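Local coordinates for activator of Hsp90 ATPase homologue 1/2-like C-terminal domain-containing protein (Nitrosomonas europaea, PDB 1XFS), which is of unknown function but belongs to the AHA1 family, whose Bet v 1-like fold suggests a possible role in binding hydrophobic ligands, at residues Leu18-Asn23 with Gln159-Leu164. Residues are numbered along the deposited sequence; the frame is centred on the assembly and turned at random.
Sequences LAVPVN and QLEELL
Leu18, the last residue of strand 11-18, points its side chain at helix 149-167 and slides past Glu161 in the opposite direction. Its CG lies anti to the carbonyl carbon, and CD2 sits 3.9 Å from CB of Glu161 and 4.2 Å from CD2 of Leu160. Glu161 runs the other way: CG is anti to its backbone N (chi1 -166°) and the chain stays extended, carrying the carboxylate out to the backbone beyond the strand. There Ala19 N donates to Glu161 OE1 at 2.9 Å, nearly straight at the hydrogen (174°) but 41° out of the carboxylate plane. The same oxygen has a long, weak ion pair with Lys165. Ala19 centres an inverse gamma turn, closed by a weak bond from Val20 N to Leu18 O; the amide that the carboxylate takes is that of the turn's middle residue. An alanine in place of Glu161 would probably leave this turn less firmly tied to the helix, since the bond to Ala19 N would be lost together with the CG and CD that lie along Leu18 CB, while CB against Leu18 CD2 would stay. Val20 turns back toward the helix and crosses Leu164 at about a right angle, its CG1 4.0 Å from Leu164 CD1. Pro21 then takes the N-cap position of helix 22-30. The contact thus joins the connection between the sheet's outermost strand within this chain and helix 22-30 to the long C-terminal helix, as in the helix-grip fold of Bet v 1-like proteins, with Tyr129 of strand 127-134 and Ile157 also against Leu18, and Val25 of helix 22-30 touching both Val20 and Leu164.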
loop_
_atom_site.group_PDB
_atom_site.type_symbol
_atom_site.label_atom_id
_atom_site.label_comp_id
_atom_site.label_asym_id
_atom_site.label_seq_id
_atom_site.Cartn_x
_atom_site.Cartn_y
_atom_site.Cartn_z
ATOM N N LEU A 18 14.477 -22.535 8.255
ATOM C CA LEU A 18 15.628 -22.058 9.016
ATOM C C LEU A 18 15.638 -22.675 10.408
ATOM O O LEU A 18 14.610 -22.712 11.080
ATOM C CB LEU A 18 15.611 -20.532 9.148
ATOM C CG LEU A 18 15.754 -19.690 7.877
ATOM C CD1 LEU A 18 14.439 -19.682 7.120
ATOM C CD2 LEU A 18 16.153 -18.269 8.251
ATOM N N ALA A 19 16.804 -23.152 10.836
ATOM C CA ALA A 19 16.944 -23.770 12.152
ATOM C C ALA A 19 17.167 -22.699 13.214
ATOM O O ALA A 19 18.152 -22.724 13.954
ATOM C CB ALA A 19 18.104 -24.756 12.140
ATOM N N VAL A 20 16.226 -21.763 13.275
ATOM C CA VAL A 20 16.265 -20.653 14.209
ATOM C C VAL A 20 14.829 -20.374 14.643
ATOM O O VAL A 20 13.898 -20.525 13.853
ATOM C CB VAL A 20 16.848 -19.392 13.522
ATOM C CG1 VAL A 20 16.717 -18.181 14.422
ATOM C CG2 VAL A 20 18.306 -19.636 13.160
ATOM N N PRO A 21 14.627 -19.989 15.913
ATOM C CA PRO A 21 13.287 -19.690 16.435
ATOM C C PRO A 21 12.659 -18.483 15.734
ATOM O O PRO A 21 13.366 -17.592 15.267
ATOM C CB PRO A 21 13.547 -19.439 17.919
ATOM C CG PRO A 21 14.925 -18.862 17.910
ATOM C CD PRO A 21 15.644 -19.781 16.957
ATOM N N VAL A 22 11.332 -18.461 15.681
ATOM C CA VAL A 22 10.599 -17.397 15.008
ATOM C C VAL A 22 10.850 -16.004 15.567
ATOM O O VAL A 22 10.852 -15.021 14.819
ATOM C CB VAL A 22 9.073 -17.675 15.021
ATOM C CG1 VAL A 22 8.521 -17.553 16.445
ATOM C CG2 VAL A 22 8.360 -16.716 14.082
ATOM N N ASN A 23 11.062 -15.905 16.876
ATOM C CA ASN A 23 11.308 -14.602 17.486
ATOM C C ASN A 23 12.596 -13.992 16.938
ATOM O O ASN A 23 12.655 -12.793 16.665
ATOM C CB ASN A 23 11.372 -14.722 19.017
ATOM C CG ASN A 23 12.548 -15.550 19.498
ATOM O OD1 ASN A 23 12.720 -16.701 19.103
ATOM N ND2 ASN A 23 13.366 -14.962 20.364
ATOM N N GLN A 159 22.210 -16.138 4.160
ATOM C CA GLN A 159 22.984 -15.186 4.945
ATOM C C GLN A 159 22.255 -14.863 6.243
ATOM O O GLN A 159 22.872 -14.665 7.290
ATOM C CB GLN A 159 23.215 -13.907 4.137
ATOM C CG GLN A 159 24.068 -14.139 2.901
ATOM C CD GLN A 159 24.208 -12.913 2.018
ATOM O OE1 GLN A 159 24.953 -12.932 1.038
ATOM N NE2 GLN A 159 23.491 -11.846 2.354
ATOM N N LEU A 160 20.928 -14.808 6.168
ATOM C CA LEU A 160 20.118 -14.516 7.345
ATOM C C LEU A 160 20.279 -15.611 8.396
ATOM O O LEU A 160 20.570 -15.331 9.565
ATOM C CB LEU A 160 18.641 -14.401 6.955
ATOM C CG LEU A 160 17.633 -14.249 8.096
ATOM C CD1 LEU A 160 17.979 -13.027 8.938
ATOM C CD2 LEU A 160 16.225 -14.115 7.522
ATOM N N GLU A 161 20.092 -16.859 7.981
ATOM C CA GLU A 161 20.210 -17.977 8.906
ATOM C C GLU A 161 21.603 -18.016 9.528
ATOM O O GLU A 161 21.749 -18.285 10.718
ATOM C CB GLU A 161 19.922 -19.297 8.190
ATOM C CG GLU A 161 19.701 -20.466 9.144
ATOM C CD GLU A 161 19.452 -21.774 8.424
ATOM O OE1 GLU A 161 19.107 -22.768 9.099
ATOM O OE2 GLU A 161 19.610 -21.810 7.185
ATOM N N GLU A 162 22.621 -17.739 8.721
ATOM C CA GLU A 162 23.997 -17.744 9.205
ATOM C C GLU A 162 24.222 -16.663 10.260
ATOM O O GLU A 162 24.909 -16.882 11.258
ATOM C CB GLU A 162 24.964 -17.534 8.037
ATOM C CG GLU A 162 26.426 -17.466 8.440
ATOM C CD GLU A 162 27.339 -17.203 7.259
ATOM O OE1 GLU A 162 27.241 -16.111 6.658
ATOM O OE2 GLU A 162 28.153 -18.092 6.929
ATOM N N LEU A 163 23.633 -15.494 10.031
ATOM C CA LEU A 163 23.760 -14.368 10.944
ATOM C C LEU A 163 23.112 -14.624 12.299
ATOM O O LEU A 163 23.722 -14.400 13.347
ATOM C CB LEU A 163 23.132 -13.120 10.316
ATOM C CG LEU A 163 23.042 -11.867 11.195
ATOM C CD1 LEU A 163 24.438 -11.330 11.472
ATOM C CD2 LEU A 163 22.199 -10.808 10.491
ATOM N N LEU A 164 21.868 -15.090 12.272
ATOM C CA LEU A 164 21.122 -15.352 13.497
ATOM C C LEU A 164 21.731 -16.447 14.361
ATOM O O LEU A 164 21.635 -16.401 15.588
ATOM C CB LEU A 164 19.672 -15.695 13.151
ATOM C CG LEU A 164 18.910 -14.557 12.454
ATOM C CD1 LEU A 164 17.501 -15.019 12.110
ATOM C CD2 LEU A 164 18.866 -13.333 13.364
#